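Type III secretion system effector HopBA1 (Pseudomonas syringae pv. aptata, PDB 5T09) acts as a virulence factor recognized by the Arabidopsis resistance protein RBA1, which triggers plant cell death, and enhances the RBA1 self-association needed for it. Local coordinates at residues 23-27 and 198-202; 28-32 and 220-224; 48-54 and 185-191; 209-215 and 230-236. The contacts are given in a common frame with arbitrary orientation. Numbering follows the deposited sequence.

Contact 1: 23-27 and 198-202; sequences INPSI and KTDGP. With K (potassium ion), chain B.
A potassium ion sits on the backbone of one partner here, held by Asp-200 O and Pro-202 O, each 2.7 Å from K. Both segments are irregular, with Ile-23 CA 4.4 Å from Thr-199 CA. One firm hydrogen bond joins them, Asn-24 N to Thr-199 O at 3.1 Å; a weak one runs from Asn-24 ND2 to Asp-200 OD1 at 3.4 Å. Asn-24 (chi1 t) also shapes its own loop: its OD1 accepts from Ser-26 N and Ser-26 OG, both at 2.7 Å, the former making an Asx turn, while Ile-27 N to Asn-24 O (2.8 Å) closes a type I turn over residues 24-27. Ile-27 (mt) directs CD1 to 4.0 Å from Gly-201 N, and Ile-23 CG2 lies 3.3 Å from Lys-198 O and 3.9 Å from Lys-198 CG. Gly-201 has phi 79°, turning the chain between the two ligands. With Met-205 O as third protein ligand, the loop between strands 184-190 and 209-214 forms a main-chain carbonyl potassium site.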
loop_
_atom_site.group_PDB
_atom_site.type_symbol
_atom_site.label_atom_id
_atom_site.label_comp_id
_atom_site.label_asym_id
_atom_site.label_seq_id
_atom_site.Cartn_x
_atom_site.Cartn_y
_atom_site.Cartn_z
ATOM N N ILE A 23 -19.251 1.455 11.160
ATOM C CA ILE A 23 -17.812 1.294 10.998
ATOM C C ILE A 23 -17.080 2.013 12.127
ATOM O O ILE A 23 -17.613 2.949 12.725
ATOM C CB ILE A 23 -17.346 1.806 9.617
ATOM C CG1 ILE A 23 -17.651 3.297 9.455
ATOM C CG2 ILE A 23 -18.011 1.011 8.502
ATOM C CD1 ILE A 23 -16.477 4.199 9.753
ATOM N N ASN A 24 -15.860 1.567 12.413
ATOM C CA ASN A 24 -15.053 2.124 13.487
ATOM C C ASN A 24 -14.984 3.648 13.364
ATOM O O ASN A 24 -14.541 4.156 12.325
ATOM C CB ASN A 24 -13.649 1.525 13.441
ATOM C CG ASN A 24 -12.768 2.000 14.584
ATOM O OD1 ASN A 24 -12.845 3.152 15.011
ATOM N ND2 ASN A 24 -11.920 1.107 15.084
ATOM N N PRO A 25 -15.397 4.402 14.391
ATOM C CA PRO A 25 -15.376 5.872 14.277
ATOM C C PRO A 25 -14.000 6.467 14.008
ATOM O O PRO A 25 -13.923 7.653 13.661
ATOM C CB PRO A 25 -15.924 6.338 15.633
ATOM C CG PRO A 25 -16.754 5.204 16.110
ATOM C CD PRO A 25 -16.064 3.962 15.628
ATOM N N SER A 26 -12.916 5.705 14.164
ATOM C CA SER A 26 -11.601 6.208 13.784
ATOM C C SER A 26 -11.396 6.184 12.275
ATOM O O SER A 26 -10.525 6.899 11.764
ATOM C CB SER A 26 -10.501 5.393 14.470
ATOM O OG SER A 26 -10.483 4.058 13.999
ATOM N N ILE A 27 -12.177 5.381 11.557
ATOM C CA ILE A 27 -12.159 5.361 10.100
ATOM C C ILE A 27 -13.150 6.424 9.635
ATOM O O ILE A 27 -14.367 6.231 9.700
ATOM C CB ILE A 27 -12.506 3.978 9.549
ATOM C CG1 ILE A 27 -11.549 2.923 10.115
ATOM C CG2 ILE A 27 -12.430 3.978 8.023
ATOM C CD1 ILE A 27 -12.002 1.500 9.889
ATOM N N LYS A 198 -14.379 -3.329 5.774
ATOM C CA LYS A 198 -15.255 -2.172 5.927
ATOM C C LYS A 198 -15.468 -1.829 7.395
ATOM O O LYS A 198 -15.307 -0.675 7.805
ATOM C CB LYS A 198 -16.596 -2.434 5.242
ATOM C CG LYS A 198 -17.569 -1.263 5.330
ATOM C CD LYS A 198 -18.885 -1.571 4.640
ATOM C CE LYS A 198 -19.850 -0.401 4.753
ATOM N NZ LYS A 198 -21.198 -0.726 4.207
ATOM N N THR A 199 -15.828 -2.824 8.204
ATOM C CA THR A 199 -16.234 -2.547 9.579
ATOM C C THR A 199 -15.046 -2.123 10.436
ATOM O O THR A 199 -15.118 -1.120 11.157
ATOM C CB THR A 199 -16.922 -3.775 10.177
ATOM O OG1 THR A 199 -15.999 -4.870 10.230
ATOM C CG2 THR A 199 -18.127 -4.174 9.334
ATOM N N ASP A 200 -13.935 -2.867 10.367
ATOM C CA ASP A 200 -12.834 -2.650 11.299
ATOM C C ASP A 200 -11.464 -2.662 10.623
ATOM O O ASP A 200 -10.451 -2.859 11.306
ATOM C CB ASP A 200 -12.865 -3.715 12.401
ATOM C CG ASP A 200 -12.737 -3.122 13.790
ATOM O OD1 ASP A 200 -11.977 -2.143 13.955
ATOM O OD2 ASP A 200 -13.400 -3.631 14.717
ATOM N N GLY A 201 -11.395 -2.441 9.314
ATOM C CA GLY A 201 -10.137 -2.488 8.605
ATOM C C GLY A 201 -9.705 -3.915 8.336
ATOM O O GLY A 201 -10.440 -4.867 8.611
ATOM N N PRO A 202 -8.499 -4.095 7.794
ATOM C CA PRO A 202 -8.050 -5.447 7.444
ATOM C C PRO A 202 -8.029 -6.369 8.653
ATOM O O PRO A 202 -7.842 -5.938 9.791
ATOM C CB PRO A 202 -6.641 -5.221 6.887
ATOM C CG PRO A 202 -6.638 -3.798 6.427
ATOM C CD PRO A 202 -7.511 -3.072 7.411
HETATM K K K B . -8.957 -4.950 12.049
#

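Contact 2: 28-32 and 220-224; sequences NVRPP and SSRIN
The N-terminal loop lies against strand 222-223, the short antiparallel strand at one edge of the mixed sheet, and meets it by van der Waals packing alone. The two run nearly antiparallel: the direction from CA 29 to CA 32 is 158° from that of CA 221 to CA 223. Pro-32 CA is 5.9 Å from Arg-222 CA, and Pro-31 CA 6.3 Å from Ile-223 CA. Ile-223 (chi1 m, chi2 t) starts sideways, but its end swings to the loop: its CG1 is 3.9 Å from Val-29 CG1, whose residue has chi1 t, and its CD1 is 4.2 Å from Pro-31 CG. Pro-31 (phi -53°, psi 131°) and Pro-32 (phi -48°, psi 140°), both C-gamma exo, lie in extended, polyproline-like backbone. Ser-221 (chi1 m) sets its CB 3.7 Å from Pro-32 CB, while its OG turns to Ala-235 N in strand 232-235. Arg-222 directs its CA-to-CB bond away from the loop; with chi1 p and chi2 and chi3 t, the guanidinium reaches a salt bridge with Asp-214, and its NH2 also donates to Ser-220 O at 3.1 Å. Pro-32, which also touches Thr-39 of helix 36-46, makes the closest approach, its CG 3.4 Å from Arg-222 N.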
loop_
_atom_site.group_PDB
_atom_site.type_symbol
_atom_site.label_atom_id
_atom_site.label_comp_id
_atom_site.label_asym_id
_atom_site.label_seq_id
_atom_site.Cartn_x
_atom_site.Cartn_y
_atom_site.Cartn_z
ATOM N N ASN A 28 -12.627 7.559 9.182
ATOM C CA ASN A 28 -13.445 8.649 8.663
ATOM C C ASN A 28 -13.509 8.525 7.146
ATOM O O ASN A 28 -12.482 8.636 6.468
ATOM C CB ASN A 28 -12.874 10.006 9.073
ATOM C CG ASN A 28 -12.938 10.239 10.573
ATOM O OD1 ASN A 28 -13.923 10.771 11.087
ATOM N ND2 ASN A 28 -11.887 9.842 11.280
ATOM N N VAL A 29 -14.706 8.291 6.620
ATOM C CA VAL A 29 -14.912 8.061 5.195
ATOM C C VAL A 29 -15.563 9.316 4.625
ATOM O O VAL A 29 -16.769 9.532 4.781
ATOM C CB VAL A 29 -15.764 6.814 4.933
ATOM C CG1 VAL A 29 -15.895 6.565 3.435
ATOM C CG2 VAL A 29 -15.155 5.599 5.624
ATOM N N ARG A 30 -14.759 10.147 3.957
ATOM C CA ARG A 30 -15.225 11.375 3.325
ATOM C C ARG A 30 -15.419 11.141 1.834
ATOM O O ARG A 30 -14.533 10.559 1.192
ATOM C CB ARG A 30 -14.214 12.497 3.551
ATOM C CG ARG A 30 -14.703 13.878 3.149
ATOM C CD ARG A 30 -14.044 14.975 3.984
ATOM N NE ARG A 30 -14.380 14.874 5.403
ATOM C CZ ARG A 30 -14.085 15.798 6.314
ATOM N NH1 ARG A 30 -13.449 16.908 5.966
ATOM N NH2 ARG A 30 -14.435 15.613 7.580
ATOM N N PRO A 31 -16.539 11.547 1.239
ATOM C CA PRO A 31 -16.734 11.330 -0.202
ATOM C C PRO A 31 -15.569 11.886 -1.003
ATOM O O PRO A 31 -15.161 13.038 -0.790
ATOM C CB PRO A 31 -18.035 12.087 -0.499
ATOM C CG PRO A 31 -18.780 12.044 0.786
ATOM C CD PRO A 31 -17.738 12.125 1.870
ATOM N N PRO A 32 -15.015 11.104 -1.935
ATOM C CA PRO A 32 -13.785 11.524 -2.624
ATOM C C PRO A 32 -13.857 12.955 -3.143
ATOM O O PRO A 32 -14.880 13.398 -3.671
ATOM C CB PRO A 32 -13.667 10.514 -3.770
ATOM C CG PRO A 32 -14.320 9.294 -3.246
ATOM C CD PRO A 32 -15.455 9.768 -2.377
ATOM N N SER A 220 -16.185 6.619 -11.466
ATOM C CA SER A 220 -15.427 7.695 -10.852
ATOM C C SER A 220 -15.108 7.316 -9.414
ATOM O O SER A 220 -15.699 6.390 -8.851
ATOM C CB SER A 220 -16.203 9.017 -10.885
ATOM O OG SER A 220 -16.612 9.336 -12.205
ATOM N N SER A 221 -14.156 8.034 -8.825
ATOM C CA SER A 221 -13.816 7.807 -7.429
ATOM C C SER A 221 -15.068 7.918 -6.569
ATOM O O SER A 221 -15.892 8.816 -6.760
ATOM C CB SER A 221 -12.759 8.811 -6.970
ATOM O OG SER A 221 -11.607 8.739 -7.794
ATOM N N ARG A 222 -15.214 6.995 -5.622
ATOM C CA ARG A 222 -16.485 6.856 -4.926
ATOM C C ARG A 222 -16.289 6.075 -3.636
ATOM O O ARG A 222 -15.268 5.415 -3.431
ATOM C CB ARG A 222 -17.509 6.145 -5.814
ATOM C CG ARG A 222 -17.080 4.730 -6.178
ATOM C CD ARG A 222 -17.863 4.178 -7.356
ATOM N NE ARG A 222 -17.478 2.798 -7.647
ATOM C CZ ARG A 222 -16.553 2.434 -8.533
ATOM N NH1 ARG A 222 -16.284 1.147 -8.708
ATOM N NH2 ARG A 222 -15.895 3.342 -9.245
ATOM N N ILE A 223 -17.297 6.159 -2.766
ATOM C CA ILE A 223 -17.384 5.250 -1.631
ATOM C C ILE A 223 -17.781 3.872 -2.136
ATOM O O ILE A 223 -18.595 3.740 -3.058
ATOM C CB ILE A 223 -18.386 5.788 -0.595
ATOM C CG1 ILE A 223 -17.800 7.017 0.105
ATOM C CG2 ILE A 223 -18.752 4.711 0.430
ATOM C CD1 ILE A 223 -18.792 7.799 0.937
ATOM N N ASN A 224 -17.199 2.831 -1.545
ATOM C CA ASN A 224 -17.464 1.469 -1.992
ATOM C C ASN A 224 -18.767 0.971 -1.380
ATOM O O ASN A 224 -18.904 0.923 -0.152
ATOM C CB ASN A 224 -16.319 0.534 -1.614
ATOM C CG ASN A 224 -16.592 -0.902 -2.018
ATOM O OD1 ASN A 224 -17.431 -1.166 -2.882
ATOM N ND2 ASN A 224 -15.896 -1.840 -1.389
#

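Contact 3: 48-54 and 185-191; sequences NLVYIGD and SIVWGGA
Ile-52 (mt) stands at the apolar centre, its CD1 3.5 Å from Ile-186 CG2 (Ile-186 also mt) and its CG2 3.8 Å from Trp-188 CD1. Val-50 (chi1 t) joins them on this face, its CB 4.2 Å from Ile-186 CG1, and helix 60-74 packs over the layer. On the other face Val-187 (chi1 t) touches two side chains of the facing strand: Tyr-51 CD1 is 3.6 Å from Val-187 CB, and Leu-49 CD1 4.1 Å from Val-187 CG2. These are strands 49-54 and 184-190, parallel neighbours in the middle of the sheet of this EreA/ChaN-like alpha-beta fold; the axes of 49-54 and 185-190 approach to 4.4 Å and cross at -23°. Leu-49 pairs with Ser-185, and the register continues to Asp-54 with Gly-190. Hydrogen bonds run Ser-185 N to Asn-48 O (3.1 Å), Val-50 N to Ser-185 O (3.2 Å), Val-187 N to Val-50 O (2.9 Å), Ile-52 N to Val-187 O (2.9 Å), Gly-189 N to Ile-52 O (3.2 Å) and Asp-54 N to Gly-189 O (2.6 Å). At the C-terminal ends a CB on Gly-53 would clash with Ala-191 CB, which lies 3.7 Å from Gly-53 C, and Ala-191 N donates to Asp-54 O at 2.9 Å. Trp-188 (chi1 t, chi2 16°) swings its ring edge to Asp-54 (chi1 t), giving Trp-188 NE1 to Asp-54 OD1 at 3.0 Å, while OD2 of the same carboxylate holds His-56.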
loop_
_atom_site.group_PDB
_atom_site.type_symbol
_atom_site.label_atom_id
_atom_site.label_comp_id
_atom_site.label_asym_id
_atom_site.label_seq_id
_atom_site.Cartn_x
_atom_site.Cartn_y
_atom_site.Cartn_z
ATOM N N ASN A 48 -5.700 8.642 10.588
ATOM C CA ASN A 48 -4.343 8.371 11.043
ATOM C C ASN A 48 -3.713 7.187 10.323
ATOM O O ASN A 48 -2.483 7.064 10.325
ATOM C CB ASN A 48 -4.325 8.107 12.550
ATOM C CG ASN A 48 -4.548 9.363 13.365
ATOM O OD1 ASN A 48 -4.215 10.465 12.928
ATOM N ND2 ASN A 48 -5.110 9.203 14.560
ATOM N N LEU A 49 -4.518 6.322 9.709
ATOM C CA LEU A 49 -4.001 5.144 9.030
ATOM C C LEU A 49 -4.822 4.887 7.778
ATOM O O LEU A 49 -6.053 4.797 7.844
ATOM C CB LEU A 49 -4.030 3.918 9.951
ATOM C CG LEU A 49 -3.514 2.605 9.355
ATOM C CD1 LEU A 49 -2.057 2.725 8.948
ATOM C CD2 LEU A 49 -3.692 1.469 10.348
ATOM N N VAL A 50 -4.132 4.776 6.645
ATOM C CA VAL A 50 -4.745 4.483 5.356
ATOM C C VAL A 50 -4.051 3.267 4.765
ATOM O O VAL A 50 -2.820 3.160 4.814
ATOM C CB VAL A 50 -4.645 5.683 4.390
ATOM C CG1 VAL A 50 -5.118 5.300 2.989
ATOM C CG2 VAL A 50 -5.454 6.861 4.923
ATOM N N TYR A 51 -4.838 2.354 4.207
ATOM C CA TYR A 51 -4.319 1.205 3.477
ATOM C C TYR A 51 -4.544 1.421 1.989
ATOM O O TYR A 51 -5.666 1.719 1.567
ATOM C CB TYR A 51 -5.004 -0.090 3.922
ATOM C CG TYR A 51 -4.710 -0.502 5.345
ATOM C CD1 TYR A 51 -3.611 -1.291 5.645
ATOM C CD2 TYR A 51 -5.535 -0.106 6.387
ATOM C CE1 TYR A 51 -3.342 -1.679 6.946
ATOM C CE2 TYR A 51 -5.273 -0.483 7.689
ATOM C CZ TYR A 51 -4.175 -1.269 7.962
ATOM O OH TYR A 51 -3.911 -1.647 9.254
ATOM N N ILE A 52 -3.483 1.268 1.202
ATOM C CA ILE A 52 -3.565 1.325 -0.253
ATOM C C ILE A 52 -3.490 -0.107 -0.763
ATOM O O ILE A 52 -2.436 -0.747 -0.691
ATOM C CB ILE A 52 -2.453 2.190 -0.858
ATOM C CG1 ILE A 52 -2.587 3.640 -0.386
ATOM C CG2 ILE A 52 -2.496 2.124 -2.392
ATOM C CD1 ILE A 52 -1.448 4.541 -0.833
ATOM N N GLY A 53 -4.607 -0.611 -1.285
ATOM C CA GLY A 53 -4.649 -1.963 -1.799
ATOM C C GLY A 53 -3.999 -2.055 -3.162
ATOM O O GLY A 53 -4.557 -1.585 -4.158
ATOM N N ASP A 54 -2.812 -2.647 -3.221
ATOM C CA ASP A 54 -2.069 -2.698 -4.469
ATOM C C ASP A 54 -2.651 -3.748 -5.401
ATOM O O ASP A 54 -3.117 -4.804 -4.963
ATOM C CB ASP A 54 -0.596 -3.011 -4.215
ATOM C CG ASP A 54 0.274 -2.672 -5.402
ATOM O OD1 ASP A 54 0.152 -1.536 -5.914
ATOM O OD2 ASP A 54 1.064 -3.539 -5.834
ATOM N N SER A 185 0.293 7.320 9.025
ATOM C CA SER A 185 1.012 6.316 8.258
ATOM C C SER A 185 0.120 5.769 7.154
ATOM O O SER A 185 -1.109 5.773 7.263
ATOM C CB SER A 185 1.486 5.161 9.153
ATOM O OG SER A 185 2.254 4.235 8.413
ATOM N N ILE A 186 0.759 5.311 6.080
ATOM C CA ILE A 186 0.092 4.585 5.008
ATOM C C ILE A 186 0.743 3.216 4.903
ATOM O O ILE A 186 1.975 3.104 4.928
ATOM C CB ILE A 186 0.178 5.335 3.666
ATOM C CG1 ILE A 186 -0.622 6.634 3.740
ATOM C CG2 ILE A 186 -0.331 4.454 2.518
ATOM C CD1 ILE A 186 -0.404 7.564 2.568
ATOM N N VAL A 187 -0.084 2.180 4.794
ATOM C CA VAL A 187 0.369 0.818 4.541
ATOM C C VAL A 187 -0.024 0.458 3.117
ATOM O O VAL A 187 -1.204 0.537 2.752
ATOM C CB VAL A 187 -0.228 -0.174 5.554
ATOM C CG1 VAL A 187 0.019 -1.616 5.124
ATOM C CG2 VAL A 187 0.358 0.077 6.931
ATOM N N TRP A 188 0.963 0.058 2.320
ATOM C CA TRP A 188 0.789 -0.206 0.895
ATOM C C TRP A 188 1.143 -1.666 0.649
ATOM O O TRP A 188 2.299 -2.068 0.817
ATOM C CB TRP A 188 1.666 0.739 0.073
ATOM C CG TRP A 188 1.585 0.569 -1.412
ATOM C CD1 TRP A 188 0.633 -0.100 -2.122
ATOM C CD2 TRP A 188 2.507 1.093 -2.371
ATOM N NE1 TRP A 188 0.905 -0.021 -3.469
ATOM C CE2 TRP A 188 2.052 0.707 -3.646
ATOM C CE3 TRP A 188 3.675 1.855 -2.273
ATOM C CZ2 TRP A 188 2.729 1.054 -4.814
ATOM C CZ3 TRP A 188 4.342 2.199 -3.432
ATOM C CH2 TRP A 188 3.871 1.795 -4.685
ATOM N N GLY A 189 0.145 -2.457 0.268
ATOM C CA GLY A 189 0.334 -3.881 0.066
ATOM C C GLY A 189 -0.799 -4.444 -0.757
ATOM O O GLY A 189 -1.785 -3.762 -1.050
ATOM N N GLY A 190 -0.647 -5.714 -1.125
ATOM C CA GLY A 190 -1.617 -6.381 -1.976
ATOM C C GLY A 190 -3.040 -6.271 -1.472
ATOM O O GLY A 190 -3.322 -6.576 -0.310
ATOM N N ALA A 191 -3.949 -5.860 -2.361
ATOM C CA ALA A 191 -5.328 -5.592 -1.964
ATOM C C ALA A 191 -6.008 -6.827 -1.385
ATOM O O ALA A 191 -6.918 -6.698 -0.558
ATOM C CB ALA A 191 -6.120 -5.068 -3.162
#

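Contact 4: 209-215 and 230-236; sequences LVISFDL and SHIVIAG
Ser-230 (chi1 p) opens the second segment with its OG 2.8 Å from Ser-212 OG, a hydrogen bond between two hydroxyls that are both chi1 p. His-231 (chi1 m, chi2 95°) follows with psi -39°, an extra residue before regular pairing: its N donates to Val-210 O (2.9 Å), its ND1 accepts from Val-210 N (3.1 Å), and its NE2 bonds to the carbonyl of Lys-198. Ile-232 (pt) pairs with Ile-211; its N reaches Val-210 O weakly (3.4 Å), its O takes Ser-212 N (3.0 Å), and its CG1 packs 3.8 Å from Ile-211 CG1 and 3.9 Å from Leu-209 CD1. Val-233 (chi1 t), beside Ser-212 on the other face, sets CG1 3.6 Å from Asp-214 CB. Ile-234 (mt) sends its CD1 to 3.6 Å from Ile-211 CG2 and pairs with Phe-213 (chi1 m) on the same face, its CB 3.8 Å from Phe-213 CD1; its N donates to Ser-212 O (2.9 Å) and its O accepts from Asp-214 N (3.0 Å). Ala-235 pairs with Asp-214, whose carboxylate turns to Thr-216 and Arg-222. Gly-236 N ends the run on Asp-214 O (2.8 Å), where a CB would clash with Leu-215 CD2. Strands 209-214 and 232-235, axes approaching to 4.4 Å and crossing at -38°, are a parallel pair linked through antiparallel strand 222-223, which gives this alpha-beta fold its mixed sheet edge.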
loop_
_atom_site.group_PDB
_atom_site.type_symbol
_atom_site.label_atom_id
_atom_site.label_comp_id
_atom_site.label_asym_id
_atom_site.label_seq_id
_atom_site.Cartn_x
_atom_site.Cartn_y
_atom_site.Cartn_z
ATOM N N LEU A 209 -8.529 3.412 7.079
ATOM C CA LEU A 209 -9.241 3.638 5.828
ATOM C C LEU A 209 -8.563 2.836 4.723
ATOM O O LEU A 209 -7.365 3.001 4.478
ATOM C CB LEU A 209 -9.250 5.134 5.508
ATOM C CG LEU A 209 -10.112 5.690 4.366
ATOM C CD1 LEU A 209 -9.480 5.453 3.001
ATOM C CD2 LEU A 209 -11.509 5.106 4.417
ATOM N N VAL A 210 -9.323 1.963 4.062
ATOM C CA VAL A 210 -8.799 1.103 3.007
ATOM C C VAL A 210 -9.238 1.658 1.661
ATOM O O VAL A 210 -10.425 1.944 1.454
ATOM C CB VAL A 210 -9.274 -0.351 3.178
ATOM C CG1 VAL A 210 -8.731 -1.224 2.053
ATOM C CG2 VAL A 210 -8.835 -0.894 4.531
ATOM N N ILE A 211 -8.283 1.798 0.746
ATOM C CA ILE A 211 -8.530 2.299 -0.599
ATOM C C ILE A 211 -8.383 1.150 -1.586
ATOM O O ILE A 211 -7.450 0.346 -1.484
ATOM C CB ILE A 211 -7.565 3.445 -0.959
ATOM C CG1 ILE A 211 -7.791 4.637 -0.026
ATOM C CG2 ILE A 211 -7.736 3.851 -2.433
ATOM C CD1 ILE A 211 -6.842 5.800 -0.249
ATOM N N SER A 212 -9.304 1.081 -2.539
ATOM C CA SER A 212 -9.238 0.158 -3.660
ATOM C C SER A 212 -9.247 0.964 -4.950
ATOM O O SER A 212 -9.458 2.179 -4.945
ATOM C CB SER A 212 -10.411 -0.830 -3.644
ATOM O OG SER A 212 -11.638 -0.155 -3.842
ATOM N N PHE A 213 -9.024 0.280 -6.069
ATOM C CA PHE A 213 -8.898 0.950 -7.356
ATOM C C PHE A 213 -9.816 0.318 -8.391
ATOM O O PHE A 213 -9.875 -0.908 -8.517
ATOM C CB PHE A 213 -7.451 0.921 -7.839
ATOM C CG PHE A 213 -6.538 1.745 -6.993
ATOM C CD1 PHE A 213 -6.393 3.101 -7.230
ATOM C CD2 PHE A 213 -5.848 1.175 -5.942
ATOM C CE1 PHE A 213 -5.563 3.869 -6.442
ATOM C CE2 PHE A 213 -5.017 1.936 -5.151
ATOM C CZ PHE A 213 -4.875 3.287 -5.400
ATOM N N ASP A 214 -10.523 1.173 -9.121
ATOM C CA ASP A 214 -11.334 0.789 -10.271
ATOM C C ASP A 214 -10.593 1.276 -11.513
ATOM O O ASP A 214 -10.626 2.465 -11.841
ATOM C CB ASP A 214 -12.732 1.392 -10.171
ATOM C CG ASP A 214 -13.525 1.258 -11.456
ATOM O OD1 ASP A 214 -13.136 0.445 -12.323
ATOM O OD2 ASP A 214 -14.542 1.966 -11.597
ATOM N N LEU A 215 -9.916 0.354 -12.197
ATOM C CA LEU A 215 -9.137 0.681 -13.382
ATOM C C LEU A 215 -9.895 0.400 -14.675
ATOM O O LEU A 215 -9.271 0.222 -15.725
ATOM C CB LEU A 215 -7.816 -0.092 -13.369
ATOM C CG LEU A 215 -6.974 0.051 -12.096
ATOM C CD1 LEU A 215 -5.698 -0.769 -12.200
ATOM C CD2 LEU A 215 -6.647 1.508 -11.808
ATOM N N SER A 230 -13.218 -2.610 0.832
ATOM C CA SER A 230 -12.567 -1.308 0.913
ATOM C C SER A 230 -13.627 -0.293 1.312
ATOM O O SER A 230 -14.828 -0.573 1.265
ATOM C CB SER A 230 -11.912 -0.911 -0.410
ATOM O OG SER A 230 -12.898 -0.669 -1.406
ATOM N N HIS A 231 -13.170 0.896 1.700
ATOM C CA HIS A 231 -14.070 1.986 2.055
ATOM C C HIS A 231 -14.302 2.966 0.914
ATOM O O HIS A 231 -15.422 3.458 0.750
ATOM C CB HIS A 231 -13.527 2.744 3.266
ATOM C CG HIS A 231 -13.425 1.909 4.505
ATOM N ND1 HIS A 231 -12.262 1.270 4.876
ATOM C CD2 HIS A 231 -14.341 1.601 5.452
ATOM C CE1 HIS A 231 -12.463 0.611 6.003
ATOM N NE2 HIS A 231 -13.718 0.794 6.373
ATOM N N ILE A 232 -13.271 3.277 0.127
ATOM C CA ILE A 232 -13.421 4.154 -1.028
ATOM C C ILE A 232 -12.679 3.547 -2.208
ATOM O O ILE A 232 -11.666 2.860 -2.047
ATOM C CB ILE A 232 -12.919 5.592 -0.753
ATOM C CG1 ILE A 232 -11.437 5.602 -0.368
ATOM C CG2 ILE A 232 -13.762 6.244 0.336
ATOM C CD1 ILE A 232 -10.818 6.987 -0.406
ATOM N N VAL A 233 -13.200 3.806 -3.404
ATOM C CA VAL A 233 -12.618 3.321 -4.647
ATOM C C VAL A 233 -12.129 4.526 -5.434
ATOM O O VAL A 233 -12.894 5.468 -5.676
ATOM C CB VAL A 233 -13.635 2.510 -5.470
ATOM C CG1 VAL A 233 -12.936 1.810 -6.631
ATOM C CG2 VAL A 233 -14.367 1.507 -4.589
ATOM N N ILE A 234 -10.858 4.502 -5.821
ATOM C CA ILE A 234 -10.262 5.545 -6.645
ATOM C C ILE A 234 -10.308 5.079 -8.093
ATOM O O ILE A 234 -9.818 3.990 -8.420
ATOM C CB ILE A 234 -8.823 5.855 -6.200
ATOM C CG1 ILE A 234 -8.846 6.624 -4.874
ATOM C CG2 ILE A 234 -8.073 6.647 -7.283
ATOM C CD1 ILE A 234 -7.478 6.957 -4.312
ATOM N N ALA A 235 -10.901 5.897 -8.957
ATOM C CA ALA A 235 -10.978 5.579 -10.374
ATOM C C ALA A 235 -9.633 5.844 -11.034
ATOM O O ALA A 235 -9.047 6.917 -10.860
ATOM C CB ALA A 235 -12.073 6.405 -11.047
ATOM N N GLY A 236 -9.140 4.863 -11.784
ATOM C CA GLY A 236 -7.853 4.988 -12.440
ATOM C C GLY A 236 -7.837 4.418 -13.841
ATOM O O GLY A 236 -8.880 4.047 -14.387
#

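Overall arrangement
Contacts 3 and 4 are buried parallel strand pairs of one sheet, joined where strands 49-54 and 209-214 hydrogen-bond side by side; contact 3 lies near the centre of the chain, contact 4 further out. Contacts 1 and 2 are more peripheral, each about 17 Å (centre to centre) from the middle of the chain, and use consecutive parts of the N-terminal loop. Contact 1 mixes a few polar bonds with a metal site; it touches contact 4 through Lys-198 O, hydrogen-bonded to His-231, and through Ile-27 on Leu-209, and contact 3 through Pro-202 against Tyr-51. Contact 2 is a surface contact, apolar across its segments, whose strand 222-223 continues the sheet beside strand 232-235.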